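PDB 4M1A: DUF1904 domain-containing protein from Sebaldella termitidis, which is of unknown function but assembles as an alpha/beta trimer, probably related to macrophage migration inhibitory factor and the tautomerases. Local coordinates for residues 43-48 with 53-58; 4-9 with 79-84; 23-28 with 36-41. One frame throughout, in Å; residues are numbered along the deposited sequence.

Contact 1 of 3, residues 43-48 with 53-58; sequences TTFFFD and DGLVFI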
loop_
_atom_site.group_PDB
_atom_site.type_symbol
_atom_site.label_atom_id
_atom_site.label_comp_id
_atom_site.label_asym_id
_atom_site.label_seq_id
_atom_site.Cartn_x
_atom_site.Cartn_y
_atom_site.Cartn_z
ATOM N N THR A 43 -8.462 5.287 4.805
ATOM C CA THR A 43 -9.185 4.791 3.617
ATOM C C THR A 43 -10.670 4.740 3.898
ATOM O O THR A 43 -11.110 4.769 5.062
ATOM C CB THR A 43 -8.733 3.390 3.048
ATOM O OG1 THR A 43 -9.348 2.307 3.741
ATOM C CG2 THR A 43 -7.247 3.212 3.035
ATOM N N THR A 44 -11.437 4.674 2.828
ATOM C CA THR A 44 -12.917 4.502 2.899
ATOM C C THR A 44 -13.352 3.344 2.022
ATOM O O THR A 44 -13.021 3.367 0.856
ATOM C CB THR A 44 -13.665 5.798 2.549
ATOM O OG1 THR A 44 -13.232 6.897 3.393
ATOM C CG2 THR A 44 -15.177 5.618 2.761
ATOM N N PHE A 45 -14.125 2.404 2.596
ATOM C CA PHE A 45 -14.645 1.244 1.877
ATOM C C PHE A 45 -15.975 1.603 1.214
ATOM O O PHE A 45 -16.853 2.336 1.836
ATOM C CB PHE A 45 -14.773 0.018 2.795
ATOM C CG PHE A 45 -13.497 -0.673 3.044
ATOM C CD1 PHE A 45 -12.634 -0.225 4.073
ATOM C CD2 PHE A 45 -13.120 -1.735 2.303
ATOM C CE1 PHE A 45 -11.417 -0.847 4.300
ATOM C CE2 PHE A 45 -11.887 -2.380 2.510
ATOM C CZ PHE A 45 -11.045 -1.951 3.527
ATOM N N PHE A 46 -16.175 1.075 0.004
ATOM C CA PHE A 46 -17.463 1.237 -0.703
ATOM C C PHE A 46 -17.834 -0.105 -1.290
ATOM O O PHE A 46 -16.976 -0.914 -1.643
ATOM C CB PHE A 46 -17.435 2.238 -1.817
ATOM C CG PHE A 46 -17.138 3.638 -1.376
ATOM C CD1 PHE A 46 -18.137 4.440 -0.817
ATOM C CD2 PHE A 46 -15.863 4.153 -1.510
ATOM C CE1 PHE A 46 -17.854 5.738 -0.367
ATOM C CE2 PHE A 46 -15.609 5.459 -1.134
ATOM C CZ PHE A 46 -16.591 6.238 -0.541
ATOM N N PHE A 47 -19.145 -0.295 -1.495
ATOM C CA PHE A 47 -19.626 -1.545 -2.100
ATOM C C PHE A 47 -20.933 -1.262 -2.787
ATOM O O PHE A 47 -21.787 -0.627 -2.196
ATOM C CB PHE A 47 -19.798 -2.697 -1.122
ATOM C CG PHE A 47 -20.046 -4.034 -1.827
ATOM C CD1 PHE A 47 -18.964 -4.875 -2.239
ATOM C CD2 PHE A 47 -21.371 -4.458 -2.115
ATOM C CE1 PHE A 47 -19.200 -6.067 -2.895
ATOM C CE2 PHE A 47 -21.598 -5.647 -2.797
ATOM C CZ PHE A 47 -20.532 -6.447 -3.202
ATOM N N ASP A 48 -21.004 -1.613 -4.064
ATOM C CA ASP A 48 -22.264 -1.391 -4.889
ATOM C C ASP A 48 -22.802 0.010 -4.810
ATOM O O ASP A 48 -24.028 0.206 -4.666
ATOM C CB ASP A 48 -23.357 -2.425 -4.488
ATOM C CG ASP A 48 -24.359 -2.686 -5.608
ATOM O OD1 ASP A 48 -24.009 -2.368 -6.783
ATOM O OD2 ASP A 48 -25.483 -3.168 -5.308
ATOM N N ASP A 53 -19.015 -0.786 5.526
ATOM C CA ASP A 53 -18.256 -0.968 6.743
ATOM C C ASP A 53 -16.915 -1.683 6.415
ATOM O O ASP A 53 -15.945 -1.634 7.195
ATOM C CB ASP A 53 -19.119 -1.825 7.662
ATOM C CG ASP A 53 -18.374 -2.315 8.833
ATOM O OD1 ASP A 53 -18.586 -1.760 9.935
ATOM O OD2 ASP A 53 -17.563 -3.240 8.640
ATOM N N GLY A 54 -16.845 -2.316 5.232
ATOM C CA GLY A 54 -15.643 -2.998 4.785
ATOM C C GLY A 54 -15.320 -4.122 5.800
ATOM O O GLY A 54 -16.230 -4.779 6.375
ATOM N N LEU A 55 -14.028 -4.322 6.067
ATOM C CA LEU A 55 -13.632 -5.316 7.044
ATOM C C LEU A 55 -12.466 -4.698 7.797
ATOM O O LEU A 55 -12.063 -3.616 7.436
ATOM C CB LEU A 55 -13.293 -6.579 6.297
ATOM C CG LEU A 55 -12.065 -6.777 5.406
ATOM C CD1 LEU A 55 -12.420 -7.910 4.443
ATOM C CD2 LEU A 55 -11.676 -5.580 4.572
ATOM N N VAL A 56 -11.848 -5.397 8.737
ATOM C CA VAL A 56 -10.581 -4.926 9.317
ATOM C C VAL A 56 -9.506 -5.651 8.500
ATOM O O VAL A 56 -9.539 -6.886 8.380
ATOM C CB VAL A 56 -10.446 -5.228 10.782
ATOM C CG1 VAL A 56 -9.063 -4.794 11.221
ATOM C CG2 VAL A 56 -11.560 -4.469 11.505
ATOM N N PHE A 57 -8.699 -4.881 7.781
ATOM C CA PHE A 57 -7.669 -5.433 6.889
ATOM C C PHE A 57 -6.268 -5.011 7.373
ATOM O O PHE A 57 -5.963 -3.816 7.469
ATOM C CB PHE A 57 -7.919 -4.981 5.436
ATOM C CG PHE A 57 -7.049 -5.659 4.428
ATOM C CD1 PHE A 57 -5.766 -5.283 4.218
ATOM C CD2 PHE A 57 -7.583 -6.632 3.573
ATOM C CE1 PHE A 57 -4.952 -5.925 3.293
ATOM C CE2 PHE A 57 -6.779 -7.223 2.589
ATOM C CZ PHE A 57 -5.487 -6.861 2.465
ATOM N N ILE A 58 -5.441 -6.007 7.685
ATOM C CA ILE A 58 -4.170 -5.831 8.282
ATOM C C ILE A 58 -3.091 -6.344 7.379
ATOM O O ILE A 58 -3.145 -7.520 6.908
ATOM C CB ILE A 58 -4.062 -6.496 9.676
ATOM C CG1 ILE A 58 -5.174 -6.018 10.535
ATOM C CG2 ILE A 58 -2.673 -6.205 10.338
ATOM C CD1 ILE A 58 -5.376 -6.851 11.812
#
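With chi1 at -79°, Phe45 sets CG beside its own backbone N and opposite the carbonyl carbon, which carries the ring over to Gly54. Leu55 uses a less roomy rotamer: chi1 of 71° puts its CG between N and the carbonyl carbon and brings one methyl, CD2, back to the same ring. Two parts of the phenyl group are engaged. At its root, Phe45 CG lies 3.6 Å from Gly54 CA, and Phe45 CB is 3.7 Å from that same atom. At its outer end, Phe45 CE2 and CZ are both 3.8 Å from Leu55 CD2. Gly54 CA and Leu55 CD2 both approach the ring obliquely. Gly54 has no CB to stand between its CA and the ring, and its phi of 61° lies in a region that glycine tolerates best.

The CA atoms of Phe45 and Gly54 are 5.2 Å apart, yet this is not a strand pairing. Strand 37-47 turns through a tight hairpin into strand 50-51, and Gly54 lies where the chain leaves that hairpin for strand 56-62; within the sheet, strand 3-7 separates the two long strands. Asp52 links the two segments, through backbone bonding with Phe45 and through OD2, which accepts from Gly54 N. The 43-46 backbone also forms an antiparallel ladder with the second subunit, as expected for a MIF-like trimer. Leu55 O is buried by the contact and has no partner in the model, which may carry some energetic cost.

Contact 2 of 3, residues 4-9 with 79-84; sequences IRVRGA and ERWKKI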
loop_
_atom_site.group_PDB
_atom_site.type_symbol
_atom_site.label_atom_id
_atom_site.label_comp_id
_atom_site.label_asym_id
_atom_site.label_seq_id
_atom_site.Cartn_x
_atom_site.Cartn_y
_atom_site.Cartn_z
ATOM N N ILE A 4 3.285 -2.905 10.501
ATOM C CA ILE A 4 1.918 -3.410 10.538
ATOM C C ILE A 4 1.043 -2.218 10.130
ATOM O O ILE A 4 1.194 -1.085 10.708
ATOM C CB ILE A 4 1.502 -3.789 11.988
ATOM C CG1 ILE A 4 2.327 -4.941 12.619
ATOM C CG2 ILE A 4 0.076 -4.231 12.062
ATOM C CD1 ILE A 4 3.349 -5.615 11.909
ATOM N N ARG A 5 0.098 -2.437 9.195
ATOM C CA ARG A 5 -0.841 -1.441 8.791
ATOM C C ARG A 5 -2.233 -1.906 8.886
ATOM O O ARG A 5 -2.545 -3.005 8.425
ATOM C CB ARG A 5 -0.611 -1.036 7.320
ATOM C CG ARG A 5 0.783 -0.534 7.126
ATOM C CD ARG A 5 1.062 -0.382 5.654
ATOM N NE ARG A 5 2.430 0.108 5.476
ATOM C CZ ARG A 5 3.065 0.180 4.304
ATOM N NH1 ARG A 5 2.458 -0.175 3.167
ATOM N NH2 ARG A 5 4.281 0.668 4.306
ATOM N N VAL A 6 -3.091 -1.059 9.445
ATOM C CA VAL A 6 -4.476 -1.424 9.663
ATOM C C VAL A 6 -5.381 -0.441 8.940
ATOM O O VAL A 6 -5.263 0.772 9.109
ATOM C CB VAL A 6 -4.849 -1.442 11.191
ATOM C CG1 VAL A 6 -6.262 -1.925 11.349
ATOM C CG2 VAL A 6 -3.944 -2.376 12.013
ATOM N N ARG A 7 -6.338 -0.979 8.199
ATOM C CA ARG A 7 -7.377 -0.201 7.575
ATOM C C ARG A 7 -8.706 -0.787 7.876
ATOM O O ARG A 7 -8.820 -1.953 8.297
ATOM C CB ARG A 7 -7.233 -0.175 6.058
ATOM C CG ARG A 7 -7.367 -1.481 5.338
ATOM C CD ARG A 7 -6.967 -1.344 3.863
ATOM N NE ARG A 7 -5.522 -1.261 3.778
ATOM C CZ ARG A 7 -4.894 -0.522 2.907
ATOM N NH1 ARG A 7 -5.633 0.143 2.039
ATOM N NH2 ARG A 7 -3.549 -0.403 2.912
ATOM N N GLY A 8 -9.742 0.011 7.708
ATOM C CA GLY A 8 -11.102 -0.472 7.997
ATOM C C GLY A 8 -11.543 -0.319 9.463
ATOM O O GLY A 8 -12.637 -0.719 9.819
ATOM N N ALA A 9 -10.690 0.135 10.354
ATOM C CA ALA A 9 -11.027 0.274 11.775
ATOM C C ALA A 9 -10.902 1.710 12.149
ATOM O O ALA A 9 -10.102 2.435 11.601
ATOM C CB ALA A 9 -10.044 -0.591 12.654
ATOM N N GLU A 79 -7.928 -12.671 17.254
ATOM C CA GLU A 79 -8.506 -12.714 18.631
ATOM C C GLU A 79 -8.679 -11.334 19.242
ATOM O O GLU A 79 -9.743 -11.045 19.814
ATOM C CB GLU A 79 -7.625 -13.582 19.544
ATOM C CG GLU A 79 -7.818 -15.047 19.303
ATOM C CD GLU A 79 -6.864 -15.928 20.155
ATOM O OE1 GLU A 79 -5.913 -15.404 20.812
ATOM O OE2 GLU A 79 -7.078 -17.172 20.151
ATOM N N ARG A 80 -7.696 -10.466 19.112
ATOM C CA ARG A 80 -7.768 -9.132 19.616
ATOM C C ARG A 80 -8.868 -8.300 18.954
ATOM O O ARG A 80 -9.679 -7.638 19.664
ATOM C CB ARG A 80 -6.409 -8.427 19.545
ATOM C CG ARG A 80 -5.327 -8.956 20.485
ATOM C CD ARG A 80 -5.652 -8.564 21.967
ATOM N NE ARG A 80 -4.700 -9.178 22.892
ATOM C CZ ARG A 80 -3.437 -8.791 23.003
ATOM N NH1 ARG A 80 -2.909 -7.804 22.226
ATOM N NH2 ARG A 80 -2.677 -9.425 23.861
ATOM N N TRP A 81 -8.940 -8.312 17.597
ATOM C CA TRP A 81 -10.003 -7.555 16.911
ATOM C C TRP A 81 -11.410 -8.115 17.146
ATOM O O TRP A 81 -12.377 -7.343 17.293
ATOM C CB TRP A 81 -9.690 -7.349 15.375
ATOM C CG TRP A 81 -8.640 -6.316 15.177
ATOM C CD1 TRP A 81 -7.300 -6.504 15.029
ATOM C CD2 TRP A 81 -8.835 -4.936 15.257
ATOM N NE1 TRP A 81 -6.640 -5.305 14.981
ATOM C CE2 TRP A 81 -7.563 -4.311 15.087
ATOM C CE3 TRP A 81 -9.960 -4.145 15.423
ATOM C CZ2 TRP A 81 -7.386 -2.950 15.144
ATOM C CZ3 TRP A 81 -9.785 -2.766 15.471
ATOM C CH2 TRP A 81 -8.518 -2.178 15.357
ATOM N N LYS A 82 -11.535 -9.422 17.268
ATOM C CA LYS A 82 -12.835 -10.039 17.499
ATOM C C LYS A 82 -13.459 -9.680 18.827
ATOM O O LYS A 82 -14.683 -9.786 18.974
ATOM C CB LYS A 82 -12.841 -11.561 17.256
ATOM C CG LYS A 82 -12.737 -11.973 15.793
ATOM C CD LYS A 82 -13.790 -11.507 14.785
ATOM C CE LYS A 82 -13.694 -12.285 13.453
ATOM N NZ LYS A 82 -14.772 -11.878 12.487
ATOM N N LYS A 83 -12.665 -9.176 19.738
ATOM C CA LYS A 83 -13.176 -8.639 21.001
ATOM C C LYS A 83 -13.986 -7.374 20.835
ATOM O O LYS A 83 -14.897 -7.153 21.649
ATOM C CB LYS A 83 -12.058 -8.316 21.935
ATOM C CG LYS A 83 -11.396 -9.533 22.495
ATOM C CD LYS A 83 -10.370 -9.135 23.528
ATOM C CE LYS A 83 -9.850 -10.355 24.293
ATOM N NZ LYS A 83 -8.548 -9.988 24.945
ATOM N N ILE A 84 -13.646 -6.576 19.793
ATOM C CA ILE A 84 -14.239 -5.230 19.475
ATOM C C ILE A 84 -15.262 -5.250 18.315
ATOM O O ILE A 84 -16.188 -4.440 18.273
ATOM C CB ILE A 84 -13.147 -4.247 19.013
ATOM C CG1 ILE A 84 -11.953 -4.256 19.960
ATOM C CG2 ILE A 84 -13.729 -2.848 18.867
ATOM C CD1 ILE A 84 -10.678 -3.718 19.345
#
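Trp81 O accepts a hydrogen bond from Ile84 N at 2.9 Å, closing a four-residue turn, 81-84, that starts at the contact residue. Helix 67-82 connects the parallel strands 56-62 and 89-95 as the helical part of a beta-alpha-beta crossover, and its C-terminal part packs on the strand 3-7 region of the same sheet. Contact between the two is purely apolar and rests on a single indole.

A chi1 of -75° in Trp81 keeps CG beside the backbone N and sends the ring system toward the sheet, where its six-membered part does the touching. Ala9 CB comes to 3.5 Å from Trp81 CH2 and lies almost as near Trp81 CZ3, at 3.6 Å, so the methyl sits near the CH2-CZ3 bond, approaching obliquely. Val6 reaches the neighbouring corner less closely, a chi1 of -176° making CG1 the branch that meets the indole. The backbones stay well apart, with 9.4 Å between the CA atoms of Ala9 and Trp81, so the indole bridges most of the gap.

Phe17, whose ring meets the indole at about 45°, and Ile58 add further apolar surroundings. Arg5 and Arg7 leave strand 3-7 on the side away from Val6, where their guanidinium groups meet carboxylates: Arg7 forms salt bridges with Glu59 of its own chain and with Glu39 of the second subunit, and Arg5 with Glu59 of the third. On the indole side, Val6 CG1 approaches Trp81 CZ2 obliquely at 4.1 Å.

Contact 3 of 3, residues 23-28 with 36-41; sequences DELGII and FTFEYV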
loop_
_atom_site.group_PDB
_atom_site.type_symbol
_atom_site.label_atom_id
_atom_site.label_comp_id
_atom_site.label_asym_id
_atom_site.label_seq_id
_atom_site.Cartn_x
_atom_site.Cartn_y
_atom_site.Cartn_z
ATOM N N ASP A 23 5.739 -5.906 22.263
ATOM C CA ASP A 23 6.308 -6.958 23.171
ATOM C C ASP A 23 5.891 -8.318 22.731
ATOM O O ASP A 23 6.708 -9.237 22.599
ATOM C CB ASP A 23 5.765 -6.795 24.601
ATOM C CG ASP A 23 6.051 -5.437 25.188
ATOM O OD1 ASP A 23 7.186 -4.933 24.887
ATOM O OD2 ASP A 23 5.129 -4.925 25.978
ATOM N N GLU A 24 4.590 -8.539 22.562
ATOM C CA GLU A 24 4.118 -9.858 22.188
ATOM C C GLU A 24 4.615 -10.270 20.852
ATOM O O GLU A 24 5.036 -11.402 20.587
ATOM C CB GLU A 24 2.578 -9.873 22.115
ATOM C CG GLU A 24 2.011 -11.173 21.527
ATOM C CD GLU A 24 2.105 -12.426 22.427
ATOM O OE1 GLU A 24 2.957 -12.516 23.356
ATOM O OE2 GLU A 24 1.350 -13.340 22.125
ATOM N N LEU A 25 4.622 -9.291 19.932
ATOM C CA LEU A 25 5.088 -9.656 18.545
ATOM C C LEU A 25 6.569 -10.000 18.491
ATOM O O LEU A 25 6.953 -10.939 17.767
ATOM C CB LEU A 25 4.710 -8.542 17.546
ATOM C CG LEU A 25 3.215 -8.390 17.310
ATOM C CD1 LEU A 25 2.950 -7.241 16.296
ATOM C CD2 LEU A 25 2.616 -9.686 16.757
ATOM N N GLY A 26 7.343 -9.234 19.207
ATOM C CA GLY A 26 8.772 -9.455 19.345
ATOM C C GLY A 26 9.081 -10.837 19.880
ATOM O O GLY A 26 10.030 -11.525 19.423
ATOM N N ILE A 27 8.261 -11.281 20.836
ATOM C CA ILE A 27 8.455 -12.632 21.377
ATOM C C ILE A 27 8.146 -13.713 20.325
ATOM O O ILE A 27 8.905 -14.694 20.151
ATOM C CB ILE A 27 7.545 -12.870 22.635
ATOM C CG1 ILE A 27 7.840 -11.925 23.794
ATOM C CG2 ILE A 27 7.549 -14.332 22.994
ATOM C CD1 ILE A 27 9.188 -12.031 24.442
ATOM N N ILE A 28 7.027 -13.586 19.607
ATOM C CA ILE A 28 6.614 -14.538 18.610
ATOM C C ILE A 28 7.607 -14.525 17.421
ATOM O O ILE A 28 8.016 -15.570 16.930
ATOM C CB ILE A 28 5.225 -14.214 18.071
ATOM C CG1 ILE A 28 4.128 -14.403 19.167
ATOM C CG2 ILE A 28 4.902 -15.043 16.860
ATOM C CD1 ILE A 28 2.754 -13.899 18.790
ATOM N N PHE A 36 9.156 -2.908 15.537
ATOM C CA PHE A 36 7.786 -2.881 15.010
ATOM C C PHE A 36 7.302 -1.483 14.864
ATOM O O PHE A 36 7.507 -0.654 15.786
ATOM C CB PHE A 36 6.817 -3.712 15.930
ATOM C CG PHE A 36 7.063 -5.167 15.859
ATOM C CD1 PHE A 36 8.106 -5.762 16.619
ATOM C CD2 PHE A 36 6.357 -5.953 14.995
ATOM C CE1 PHE A 36 8.342 -7.140 16.506
ATOM C CE2 PHE A 36 6.620 -7.292 14.873
ATOM C CZ PHE A 36 7.620 -7.900 15.649
ATOM N N THR A 37 6.615 -1.165 13.722
ATOM C CA THR A 37 5.827 0.042 13.587
ATOM C C THR A 37 4.366 -0.371 13.304
ATOM O O THR A 37 4.091 -1.482 12.803
ATOM C CB THR A 37 6.347 0.970 12.426
ATOM O OG1 THR A 37 6.146 0.285 11.197
ATOM C CG2 THR A 37 7.793 1.333 12.564
ATOM N N PHE A 38 3.449 0.509 13.667
ATOM C CA PHE A 38 2.020 0.307 13.511
ATOM C C PHE A 38 1.420 1.571 12.942
ATOM O O PHE A 38 1.691 2.697 13.476
ATOM C CB PHE A 38 1.369 0.001 14.844
ATOM C CG PHE A 38 2.021 -1.109 15.593
ATOM C CD1 PHE A 38 1.627 -2.435 15.387
ATOM C CD2 PHE A 38 3.053 -0.831 16.476
ATOM C CE1 PHE A 38 2.268 -3.473 16.078
ATOM C CE2 PHE A 38 3.662 -1.857 17.167
ATOM C CZ PHE A 38 3.276 -3.175 16.932
ATOM N N GLU A 39 0.559 1.393 11.952
ATOM C CA GLU A 39 -0.178 2.532 11.372
ATOM C C GLU A 39 -1.632 2.268 11.227
ATOM O O GLU A 39 -2.051 1.159 10.846
ATOM C CB GLU A 39 0.312 2.761 9.962
ATOM C CG GLU A 39 1.691 3.166 9.869
ATOM C CD GLU A 39 2.176 3.086 8.416
ATOM O OE1 GLU A 39 1.730 3.971 7.614
ATOM O OE2 GLU A 39 2.996 2.166 8.108
ATOM N N TYR A 40 -2.421 3.287 11.446
ATOM C CA TYR A 40 -3.753 3.422 10.902
ATOM C C TYR A 40 -3.598 4.012 9.484
ATOM O O TYR A 40 -2.896 5.021 9.323
ATOM C CB TYR A 40 -4.549 4.413 11.776
ATOM C CG TYR A 40 -5.789 4.967 11.145
ATOM C CD1 TYR A 40 -6.980 4.305 11.236
ATOM C CD2 TYR A 40 -5.792 6.190 10.468
ATOM C CE1 TYR A 40 -8.125 4.816 10.662
ATOM C CE2 TYR A 40 -6.959 6.696 9.874
ATOM C CZ TYR A 40 -8.115 6.055 10.042
ATOM O OH TYR A 40 -9.294 6.539 9.495
ATOM N N VAL A 41 -4.244 3.416 8.506
ATOM C CA VAL A 41 -4.222 3.909 7.116
ATOM C C VAL A 41 -5.606 4.515 6.815
ATOM O O VAL A 41 -6.605 3.853 7.022
ATOM C CB VAL A 41 -3.921 2.794 6.083
ATOM C CG1 VAL A 41 -3.751 3.458 4.734
ATOM C CG2 VAL A 41 -2.644 2.064 6.522
#
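Leu25 of helix 21-29 meets the Phe36 ring with its first side-chain carbon. CB lies over one face, 3.4 Å above the ring plane and displaced toward the rim; its 3.8 Å distance to the ring centroid, 25° off the normal, is that of a CH-pi contact. The ring atoms beneath are Phe36 CE2 and CZ, each 3.5 Å from Leu25 CB. From CG, a chi2 of 180° extends the chain fully, so that CD1 points onward to the next aromatic. There Leu25 CD1 comes within 3.8 Å of Phe38 CE1, at the ring edge and in its plane, while Phe36 CD2 lies 3.9 Å from the same methyl. One leucine therefore touches two phenylalanines in different ways: a face by its CB, an edge by its tip. Phe36 CE1, on the other side of CZ from CE2, approaches Gly26 N obliquely, 3.6 Å away.

The helix belongs to the connection between the parallel neighbours 3-7 and 37-47, a beta-alpha-beta arrangement, and lies against the start of the second strand. Ile73 and Phe77 of helix 67-82 also touch Leu25, which places its side chain between its own helix, helix 67-82 and the sheet. From Phe38 to Val41 the strand pairs with the third subunit in an antiparallel ladder.

Across this contact only carbon and ring surfaces meet, apart from the grazing amide of Gly26; the attraction is probably due mainly to dispersion and the hydrophobic effect, with a weak CH-pi component.

All three contacts reach the same mixed sheet. Contact 3 comes first along the chain, then contact 1, and both fall within the span between the two segments of contact 2. The centre of contact 2 lies about 12 Å from each of the others, whose own centres are about 22 Å apart. Strand 3-7 joins them: Phe57 O of contact 1 probably accepts a hydrogen bond from Arg7 N, and Glu39 O of contact 3 probably accepts one from Val6 N. Strand 37-47 serves contacts 1 and 3 with different halves, which form ladders with the second and third subunits respectively. The helix packing of contacts 2 and 3 thus sits on the same sheet that continues into the neighbouring subunits.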